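Local coordinates for protein alpha-glucosidase (PDB 5XFM) that acts as a bifunctional family 97 glycoside hydrolase with beta-L-arabinopyranosidase and alpha-galactosidase activity, and binds a calcium ion, at residues R296-W301 against E327-D332; L358-S363 against L395-I400; R387-L392 against H426-I431. The protein carries 1 engineered substitution. All blocks are in the same frame, centred on the assembly; numbering follows the deposited sequence.

Interaction 1 (R296-W301 against E327-D332)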
loop_
_atom_site.group_PDB
_atom_site.type_symbol
_atom_site.label_atom_id
_atom_site.label_comp_id
_atom_site.label_asym_id
_atom_site.label_seq_id
_atom_site.Cartn_x
_atom_site.Cartn_y
_atom_site.Cartn_z
ATOM N N ARG A 296 7.786 15.813 6.254
ATOM C CA ARG A 296 6.935 16.522 5.310
ATOM C C ARG A 296 7.773 17.183 4.236
ATOM O O ARG A 296 8.874 17.672 4.504
ATOM C CB ARG A 296 6.099 17.588 6.023
ATOM C CG ARG A 296 5.003 17.075 6.932
ATOM C CD ARG A 296 5.546 16.712 8.302
ATOM N NE ARG A 296 6.330 17.796 8.885
ATOM C CZ ARG A 296 5.821 18.789 9.607
ATOM N NH1 ARG A 296 4.516 18.849 9.837
ATOM N NH2 ARG A 296 6.622 19.726 10.097
ATOM N N GLY A 297 7.260 17.176 3.014
ATOM C CA GLY A 297 7.949 17.804 1.908
ATOM C C GLY A 297 7.070 18.771 1.143
ATOM O O GLY A 297 5.844 18.655 1.144
ATOM N N THR A 298 7.700 19.765 0.529
ATOM C CA THR A 298 7.020 20.585 -0.460
ATOM C C THR A 298 7.369 20.051 -1.844
ATOM O O THR A 298 8.425 19.448 -2.046
ATOM C CB THR A 298 7.388 22.071 -0.342
ATOM O OG1 THR A 298 8.809 22.218 -0.422
ATOM C CG2 THR A 298 6.899 22.627 0.985
ATOM N N TRP A 299 6.493 20.297 -2.805
ATOM C CA TRP A 299 6.542 19.568 -4.057
ATOM C C TRP A 299 5.973 20.438 -5.163
ATOM O O TRP A 299 4.754 20.579 -5.277
ATOM C CB TRP A 299 5.755 18.259 -3.917
ATOM C CG TRP A 299 5.768 17.363 -5.114
ATOM C CD1 TRP A 299 6.739 17.278 -6.073
ATOM C CD2 TRP A 299 4.772 16.394 -5.464
ATOM N NE1 TRP A 299 6.400 16.323 -7.005
ATOM C CE2 TRP A 299 5.197 15.767 -6.655
ATOM C CE3 TRP A 299 3.557 16.003 -4.889
ATOM C CZ2 TRP A 299 4.452 14.762 -7.278
ATOM C CZ3 TRP A 299 2.812 15.013 -5.516
ATOM C CH2 TRP A 299 3.266 14.400 -6.694
ATOM N N SER A 300 6.857 21.055 -5.943
ATOM C CA SER A 300 6.441 22.031 -6.948
ATOM C C SER A 300 5.693 21.407 -8.130
ATOM O O SER A 300 4.723 21.981 -8.628
ATOM C CB SER A 300 7.661 22.832 -7.446
ATOM O OG SER A 300 8.442 22.114 -8.389
ATOM N N TRP A 301 6.126 20.231 -8.570
ATOM C CA TRP A 301 5.597 19.653 -9.804
ATOM C C TRP A 301 4.104 19.308 -9.759
ATOM O O TRP A 301 3.450 19.322 -10.786
ATOM C CB TRP A 301 6.385 18.396 -10.192
ATOM C CG TRP A 301 5.861 17.752 -11.439
ATOM C CD1 TRP A 301 6.239 18.013 -12.726
ATOM C CD2 TRP A 301 4.834 16.757 -11.517
ATOM N NE1 TRP A 301 5.516 17.233 -13.600
ATOM C CE2 TRP A 301 4.646 16.456 -12.881
ATOM C CE3 TRP A 301 4.054 16.093 -10.563
ATOM C CZ2 TRP A 301 3.713 15.513 -13.314
ATOM C CZ3 TRP A 301 3.132 15.159 -10.995
ATOM C CH2 TRP A 301 2.970 14.877 -12.358
ATOM N N GLU A 327 10.494 19.409 6.612
ATOM C CA GLU A 327 11.821 18.802 6.575
ATOM C C GLU A 327 12.403 18.683 5.176
ATOM O O GLU A 327 13.621 18.722 5.007
ATOM C CB GLU A 327 11.803 17.417 7.230
ATOM C CG GLU A 327 11.566 17.428 8.730
ATOM C CD GLU A 327 10.144 17.788 9.109
ATOM O OE1 GLU A 327 9.208 17.320 8.425
ATOM O OE2 GLU A 327 9.963 18.537 10.092
ATOM N N TYR A 328 11.548 18.493 4.181
ATOM C CA TYR A 328 12.036 18.161 2.847
ATOM C C TYR A 328 11.439 19.010 1.735
ATOM O O TYR A 328 10.411 19.670 1.907
ATOM C CB TYR A 328 11.794 16.674 2.561
ATOM C CG TYR A 328 12.535 15.768 3.527
ATOM C CD1 TYR A 328 13.927 15.722 3.538
ATOM C CD2 TYR A 328 11.848 14.998 4.454
ATOM C CE1 TYR A 328 14.607 14.915 4.428
ATOM C CE2 TYR A 328 12.521 14.186 5.349
ATOM C CZ TYR A 328 13.896 14.150 5.333
ATOM O OH TYR A 328 14.566 13.349 6.224
ATOM N N ALA A 329 12.149 19.023 0.612
ATOM C CA ALA A 329 11.627 19.503 -0.653
ATOM C C ALA A 329 11.933 18.474 -1.737
ATOM O O ALA A 329 13.080 18.052 -1.901
ATOM C CB ALA A 329 12.225 20.861 -1.015
ATOM N N LEU A 330 10.902 18.068 -2.469
ATOM C CA LEU A 330 11.047 17.113 -3.564
ATOM C C LEU A 330 11.215 17.827 -4.900
ATOM O O LEU A 330 10.353 18.602 -5.306
ATOM C CB LEU A 330 9.835 16.180 -3.626
ATOM C CG LEU A 330 9.675 15.355 -4.910
ATOM C CD1 LEU A 330 10.871 14.427 -5.154
ATOM C CD2 LEU A 330 8.371 14.565 -4.882
ATOM N N ILE A 331 12.339 17.584 -5.567
ATOM C CA ILE A 331 12.568 18.119 -6.904
ATOM C C ILE A 331 12.289 17.019 -7.926
ATOM O O ILE A 331 12.925 15.965 -7.895
ATOM C CB ILE A 331 14.003 18.665 -7.064
ATOM C CG1 ILE A 331 14.271 19.758 -6.019
ATOM C CG2 ILE A 331 14.224 19.191 -8.476
ATOM C CD1 ILE A 331 15.647 20.414 -6.137
ATOM N N ASP A 332 11.342 17.265 -8.832
ATOM C CA ASP A 332 10.776 16.193 -9.653
ATOM C C ASP A 332 11.504 16.048 -10.993
ATOM O O ASP A 332 12.624 16.534 -11.145
ATOM C CB ASP A 332 9.282 16.440 -9.870
ATOM C CG ASP A 332 8.459 15.151 -9.850
ATOM O OD1 ASP A 332 8.468 14.378 -10.835
ATOM O OD2 ASP A 332 7.789 14.918 -8.825
HETATM O O HOH W 1 9.165 19.568 -7.656
HETATM O O HOH W 2 9.867 21.444 -5.129
#

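Interaction 2 (L358-S363 against L395-I400)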
loop_
_atom_site.group_PDB
_atom_site.type_symbol
_atom_site.label_atom_id
_atom_site.label_comp_id
_atom_site.label_asym_id
_atom_site.label_seq_id
_atom_site.Cartn_x
_atom_site.Cartn_y
_atom_site.Cartn_z
ATOM N N LEU A 358 16.775 17.710 0.613
ATOM C CA LEU A 358 16.128 17.396 -0.659
ATOM C C LEU A 358 15.906 15.912 -0.953
ATOM O O LEU A 358 16.669 15.043 -0.527
ATOM C CB LEU A 358 16.929 17.996 -1.817
ATOM C CG LEU A 358 17.214 19.491 -1.777
ATOM C CD1 LEU A 358 17.959 19.883 -3.028
ATOM C CD2 LEU A 358 15.913 20.267 -1.664
ATOM N N PHE A 359 14.827 15.648 -1.681
ATOM C CA PHE A 359 14.619 14.377 -2.365
ATOM C C PHE A 359 14.753 14.652 -3.849
ATOM O O PHE A 359 14.227 15.655 -4.339
ATOM C CB PHE A 359 13.242 13.790 -2.064
ATOM C CG PHE A 359 13.177 12.981 -0.808
ATOM C CD1 PHE A 359 13.419 13.566 0.421
ATOM C CD2 PHE A 359 12.804 11.642 -0.849
ATOM C CE1 PHE A 359 13.328 12.831 1.581
ATOM C CE2 PHE A 359 12.708 10.899 0.314
ATOM C CZ PHE A 359 12.971 11.492 1.528
ATOM N N LEU A 360 15.461 13.789 -4.565
ATOM C CA LEU A 360 15.585 13.956 -6.008
ATOM C C LEU A 360 14.915 12.822 -6.786
ATOM O O LEU A 360 14.984 11.648 -6.388
ATOM C CB LEU A 360 17.055 14.073 -6.412
ATOM C CG LEU A 360 17.794 15.283 -5.840
ATOM C CD1 LEU A 360 19.205 15.372 -6.405
ATOM C CD2 LEU A 360 17.014 16.559 -6.131
ATOM N N TRP A 361 14.251 13.207 -7.879
ATOM C CA TRP A 361 13.558 12.298 -8.794
ATOM C C TRP A 361 14.521 11.588 -9.738
ATOM O O TRP A 361 15.405 12.213 -10.334
ATOM C CB TRP A 361 12.517 13.069 -9.621
ATOM C CG TRP A 361 11.574 12.209 -10.437
ATOM C CD1 TRP A 361 10.313 11.810 -10.080
ATOM C CD2 TRP A 361 11.798 11.677 -11.755
ATOM N NE1 TRP A 361 9.748 11.054 -11.083
ATOM C CE2 TRP A 361 10.638 10.958 -12.120
ATOM C CE3 TRP A 361 12.865 11.732 -12.655
ATOM C CZ2 TRP A 361 10.519 10.304 -13.345
ATOM C CZ3 TRP A 361 12.746 11.078 -13.865
ATOM C CH2 TRP A 361 11.583 10.373 -14.200
ATOM N N TYR A 362 14.360 10.275 -9.852
ATOM C CA TYR A 362 15.070 9.490 -10.857
ATOM C C TYR A 362 14.113 8.560 -11.578
ATOM O O TYR A 362 13.152 8.079 -10.980
ATOM C CB TYR A 362 16.201 8.673 -10.215
ATOM C CG TYR A 362 17.443 9.468 -9.884
ATOM C CD1 TYR A 362 17.504 10.258 -8.744
ATOM C CD2 TYR A 362 18.562 9.421 -10.713
ATOM C CE1 TYR A 362 18.641 10.988 -8.441
ATOM C CE2 TYR A 362 19.702 10.149 -10.418
ATOM C CZ TYR A 362 19.734 10.931 -9.283
ATOM O OH TYR A 362 20.862 11.654 -8.986
ATOM N N SER A 363 14.373 8.285 -12.854
ATOM C CA SER A 363 13.687 7.179 -13.507
ATOM C C SER A 363 14.461 5.902 -13.220
ATOM O O SER A 363 15.694 5.884 -13.287
ATOM C CB SER A 363 13.549 7.391 -15.016
ATOM O OG SER A 363 12.740 6.368 -15.596
ATOM N N LEU A 395 26.775 15.149 -1.555
ATOM C CA LEU A 395 26.013 16.392 -1.473
ATOM C C LEU A 395 25.169 16.474 -0.206
ATOM O O LEU A 395 24.852 17.560 0.269
ATOM C CB LEU A 395 25.106 16.557 -2.695
ATOM C CG LEU A 395 25.768 17.006 -3.995
ATOM C CD1 LEU A 395 24.743 17.698 -4.875
ATOM C CD2 LEU A 395 26.939 17.930 -3.700
ATOM N N GLY A 396 24.797 15.327 0.344
ATOM C CA GLY A 396 23.928 15.327 1.505
ATOM C C GLY A 396 22.450 15.267 1.149
ATOM O O GLY A 396 21.597 15.632 1.958
ATOM N N VAL A 397 22.140 14.830 -0.069
ATOM C CA VAL A 397 20.753 14.572 -0.444
ATOM C C VAL A 397 20.277 13.425 0.436
ATOM O O VAL A 397 21.032 12.491 0.699
ATOM C CB VAL A 397 20.601 14.222 -1.949
ATOM C CG1 VAL A 397 19.152 13.885 -2.293
ATOM C CG2 VAL A 397 21.099 15.374 -2.822
ATOM N N LYS A 398 19.041 13.520 0.917
ATOM C CA LYS A 398 18.517 12.594 1.909
ATOM C C LYS A 398 17.542 11.554 1.368
ATOM O O LYS A 398 17.182 10.619 2.081
ATOM C CB LYS A 398 17.837 13.377 3.032
ATOM C CG LYS A 398 18.788 14.221 3.860
ATOM C CD LYS A 398 19.945 13.363 4.351
ATOM C CE LYS A 398 20.463 13.834 5.691
ATOM N NZ LYS A 398 21.296 12.783 6.341
ATOM N N GLY A 399 17.098 11.717 0.129
ATOM C CA GLY A 399 16.146 10.774 -0.425
ATOM C C GLY A 399 16.045 10.783 -1.933
ATOM O O GLY A 399 16.444 11.750 -2.586
ATOM N N ILE A 400 15.536 9.689 -2.492
ATOM C CA ILE A 400 15.266 9.639 -3.919
ATOM C C ILE A 400 13.867 9.120 -4.225
ATOM O O ILE A 400 13.325 8.263 -3.514
ATOM C CB ILE A 400 16.286 8.770 -4.677
ATOM C CG1 ILE A 400 16.359 7.363 -4.093
ATOM C CG2 ILE A 400 17.639 9.428 -4.659
ATOM C CD1 ILE A 400 17.177 6.412 -4.942
HETATM O O HOH W 3 19.701 17.977 1.058
#

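Interaction 3 (R387-L392 against H426-I431)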
loop_
_atom_site.group_PDB
_atom_site.type_symbol
_atom_site.label_atom_id
_atom_site.label_comp_id
_atom_site.label_asym_id
_atom_site.label_seq_id
_atom_site.Cartn_x
_atom_site.Cartn_y
_atom_site.Cartn_z
ATOM N N ARG A 387 27.779 5.065 -8.435
ATOM C CA ARG A 387 28.448 6.340 -8.733
ATOM C C ARG A 387 27.529 7.531 -8.398
ATOM O O ARG A 387 27.905 8.487 -7.684
ATOM C CB ARG A 387 28.868 6.371 -10.203
ATOM C CG ARG A 387 29.565 7.648 -10.651
ATOM C CD ARG A 387 30.076 7.498 -12.080
ATOM N NE ARG A 387 31.059 6.420 -12.163
ATOM C CZ ARG A 387 30.987 5.400 -13.012
ATOM N NH1 ARG A 387 29.977 5.317 -13.866
ATOM N NH2 ARG A 387 31.922 4.454 -13.004
ATOM N N GLU A 388 26.299 7.428 -8.890
ATOM C CA GLU A 388 25.282 8.438 -8.660
ATOM C C GLU A 388 25.046 8.660 -7.180
ATOM O O GLU A 388 25.080 9.793 -6.710
ATOM C CB GLU A 388 23.977 8.035 -9.345
ATOM C CG GLU A 388 22.937 9.137 -9.404
ATOM C CD GLU A 388 23.280 10.219 -10.408
ATOM O OE1 GLU A 388 24.096 9.958 -11.320
ATOM O OE2 GLU A 388 22.727 11.329 -10.286
ATOM N N MET A 389 24.867 7.565 -6.445
ATOM C CA MET A 389 24.518 7.608 -5.027
ATOM C C MET A 389 25.669 8.122 -4.159
ATOM O O MET A 389 25.447 8.720 -3.103
ATOM C CB MET A 389 24.070 6.220 -4.559
ATOM C CG MET A 389 22.640 5.860 -4.964
ATOM S SD MET A 389 22.138 4.162 -4.551
ATOM C CE MET A 389 20.485 4.133 -5.250
ATOM N N LYS A 390 26.895 7.857 -4.594
ATOM C CA LYS A 390 28.075 8.468 -3.995
ATOM C C LYS A 390 28.000 9.984 -4.138
ATOM O O LYS A 390 28.250 10.723 -3.174
ATOM C CB LYS A 390 29.356 7.939 -4.650
ATOM C CG LYS A 390 30.629 8.490 -4.038
ATOM C CD LYS A 390 31.452 7.382 -3.397
ATOM C CE LYS A 390 32.886 7.834 -3.116
ATOM N NZ LYS A 390 33.589 8.345 -4.326
ATOM N N TRP A 391 27.685 10.443 -5.350
ATOM C CA TRP A 391 27.490 11.883 -5.562
ATOM C C TRP A 391 26.387 12.438 -4.641
ATOM O O TRP A 391 26.592 13.446 -3.948
ATOM C CB TRP A 391 27.162 12.181 -7.028
ATOM C CG TRP A 391 26.842 13.623 -7.312
ATOM C CD1 TRP A 391 27.730 14.662 -7.376
ATOM C CD2 TRP A 391 25.550 14.184 -7.595
ATOM N NE1 TRP A 391 27.068 15.834 -7.668
ATOM C CE2 TRP A 391 25.730 15.568 -7.810
ATOM C CE3 TRP A 391 24.261 13.653 -7.685
ATOM C CZ2 TRP A 391 24.668 16.422 -8.105
ATOM C CZ3 TRP A 391 23.203 14.501 -7.977
ATOM C CH2 TRP A 391 23.415 15.871 -8.183
ATOM N N LEU A 392 25.232 11.769 -4.625
ATOM C CA LEU A 392 24.104 12.188 -3.790
ATOM C C LEU A 392 24.515 12.339 -2.340
ATOM O O LEU A 392 24.248 13.372 -1.720
ATOM C CB LEU A 392 22.934 11.191 -3.870
ATOM C CG LEU A 392 21.895 11.193 -5.007
ATOM C CD1 LEU A 392 22.514 11.272 -6.354
ATOM C CD2 LEU A 392 21.018 9.964 -4.954
ATOM N N HIS A 426 24.267 4.187 0.889
ATOM C CA HIS A 426 24.607 5.607 0.796
ATOM C C HIS A 426 23.677 6.513 1.595
ATOM O O HIS A 426 23.545 7.694 1.287
ATOM C CB HIS A 426 24.622 6.031 -0.664
ATOM C CG HIS A 426 25.616 5.272 -1.483
ATOM N ND1 HIS A 426 25.311 4.079 -2.103
ATOM C CD2 HIS A 426 26.916 5.521 -1.762
ATOM C CE1 HIS A 426 26.378 3.633 -2.740
ATOM N NE2 HIS A 426 27.364 4.491 -2.550
ATOM N N GLY A 427 23.051 5.950 2.626
ATOM C CA GLY A 427 22.198 6.696 3.534
ATOM C C GLY A 427 21.011 7.378 2.886
ATOM O O GLY A 427 20.588 8.454 3.319
ATOM N N LEU A 428 20.443 6.748 1.867
ATOM C CA LEU A 428 19.323 7.361 1.157
ATOM C C LEU A 428 17.999 6.656 1.414
ATOM O O LEU A 428 17.914 5.428 1.356
ATOM C CB LEU A 428 19.598 7.379 -0.342
ATOM C CG LEU A 428 20.746 8.278 -0.795
ATOM C CD1 LEU A 428 21.215 7.866 -2.172
ATOM C CD2 LEU A 428 20.300 9.726 -0.782
ATOM N N MET A 429 16.971 7.442 1.714
ATOM C CA MET A 429 15.612 6.925 1.724
ATOM C C MET A 429 15.104 6.787 0.291
ATOM O O MET A 429 15.555 7.500 -0.611
ATOM C CB MET A 429 14.687 7.830 2.539
ATOM C CG MET A 429 15.045 7.919 3.991
ATOM S SD MET A 429 14.006 9.064 4.917
ATOM C CE MET A 429 14.850 10.607 4.538
ATOM N N VAL A 430 14.155 5.876 0.087
ATOM C CA VAL A 430 13.628 5.613 -1.248
ATOM C C VAL A 430 12.101 5.618 -1.328
ATOM O O VAL A 430 11.436 4.890 -0.604
ATOM C CB VAL A 430 14.133 4.261 -1.781
ATOM C CG1 VAL A 430 13.446 3.914 -3.088
ATOM C CG2 VAL A 430 15.633 4.302 -1.962
ATOM N N ILE A 431 11.566 6.466 -2.204
ATOM C CA ILE A 431 10.161 6.412 -2.599
ATOM C C ILE A 431 10.053 5.761 -3.972
ATOM O O ILE A 431 10.845 6.078 -4.859
ATOM C CB ILE A 431 9.515 7.812 -2.670
ATOM C CG1 ILE A 431 9.514 8.497 -1.307
ATOM C CG2 ILE A 431 8.095 7.725 -3.210
ATOM C CD1 ILE A 431 9.030 9.927 -1.363
#

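Interaction 1 (R296-W301 against E327-D332)
Adjacent parallel strands of the TIM-barrel-type catalytic domain meet where R296-W299 runs beside Y328-L330, with helix 311-324 in the connection between them. Three backbone bonds set the register: Y328 N to R296 O, T298 N to Y328 O and L330 N to T298 O, the last at 2.9 Å. At the start of the strands a carboxylate closes the pair. E327 OE1 accepts from R296 N at 3.0 Å and also from R296 NE, two donors on one oxygen. The NE bond is part of a salt bridge and nearly straight (166°); it uses the syn lone pair of OE1, and that oxygen lies in the guanidinium plane. T298 OG1 rests 3.7 Å from A329 CB on the other side of the sheet from L330, while its polar partner is Y317 O in the helix. Further along, W299 has CG anti to its backbone N (chi1 -177°), and its indole runs side by side with L330. L330 CD2 then lies over the five-membered ring, 3.5 Å from the centroid, a CH-pi contact. At the edge of the same ring, W299 NE1 donates to D332 OD2 at 2.7 Å, on the anti side of the carboxylate and tilted out of its plane. Two waters bridge S300 and L330 O; one of them receives S300 N at 3.1 Å and donates to that carbonyl.

Interaction 2 (L358-S363 against L395-I400)
The F359 ring has G399 CA over the centre of one face, 3.5 Å from the centroid and close to the ring normal, a CH-pi contact with backbone. The same ring also packs edge-to-face with Y328 of the next strand. The other ring, Y362, meets the I400 side chain obliquely, CD1 lying 4.2 Å from CG2. Any side chain at G399 would collide with the phenyl, since a CB would fall 2.1 Å from F359 CE2; glycine is what allows the ring to lie flat on the strand. Around this CH-pi contact the backbones pair in parallel: L360 N donates to G399 O at 3.0 Å, tilted from the carbonyl plane. L358 O receives K398 N at 3.2 Å, nearly along the C=O axis, and a weak second bond from G399 N. V397 comes against the same carbonyl, its CG1 only 3.3 Å from L358 O, because CG1 stands anti to the backbone N (chi1 177°). From there CG1 reaches L360 CG at 4.0 Å, the two side chains crossing at about a right angle. A water accepts from L358 N and donates to the carbonyl O of G396, the C-prime residue of the Schellman motif that ends helix 382-395. The contact thus closes the beta-alpha-beta unit made by strand 357-363, that helix and strand 399-403. Its polar part is backbone to backbone, from the strand and the loop leading into it, with aromatic and aliphatic carbon packed around it, consistent with a fit governed by shape rather than charge.

Interaction 3 (R387-L392 against H426-I431)
An imidazole used as a packing surface is the odd feature here: M389 CB sits over one face of the H426 ring, 3.7 Å from its centroid, and the two segments meet without a polar bond between them. The CB is offset toward the rim and comes closest to ND1, at 3.5 Å. M389 SD takes a looser, oblique place by the same ring, 4.8 Å from the centroid, as the methionine chain crosses the histidine at about a right angle. K390 N approaches H426 CD2 at 3.7 Å, bringing helix backbone to the ring as well. What fixes the rotation of the imidazole is its bond from ND1 to D422 O, within the helix that H426 follows. An alanine here would probably leave D422 O without that mate and open a gap beside M389 CB and SD. Two residues on, L428 CD1 meets both M389 and L392, 3.7 Å from M389 CG and 3.5 Å from L392 CD2, the latter tight for two carbons. G427, with positive phi, is the C-prime residue of the Schellman motif that ends helix 410-425. The contact therefore joins helix 382-395 to the end of helix 410-425 and the approach to strand 429-432, while M389 and L392 also rest on I400 of strand 399-403.

How the interactions relate
Interactions 1 and 2 pair neighbouring strands of one parallel sheet, whose order is 295-299, 328-331, 357-363, 399-403, 429-432; interaction 3 packs helix 382-395 against the lead-in to the last of these. Interactions 1 and 2, with centres about 10 Å apart, are joined where F359 N and O pair with A329 O and I331 N, the latter a probable hydrogen bond of 3.0 Å from I331 N to F359 O. Interaction 3, its centre about 7 Å from that of interaction 2, joins the same sheet: I431 N probably bonds to I400 O at 2.8 Å. Of interactions 1 and 2, the first is closer to the calcium ion of E174, E452 and E458: the W301 side chain is about 7 Å from it, that of Y362 about 14 Å.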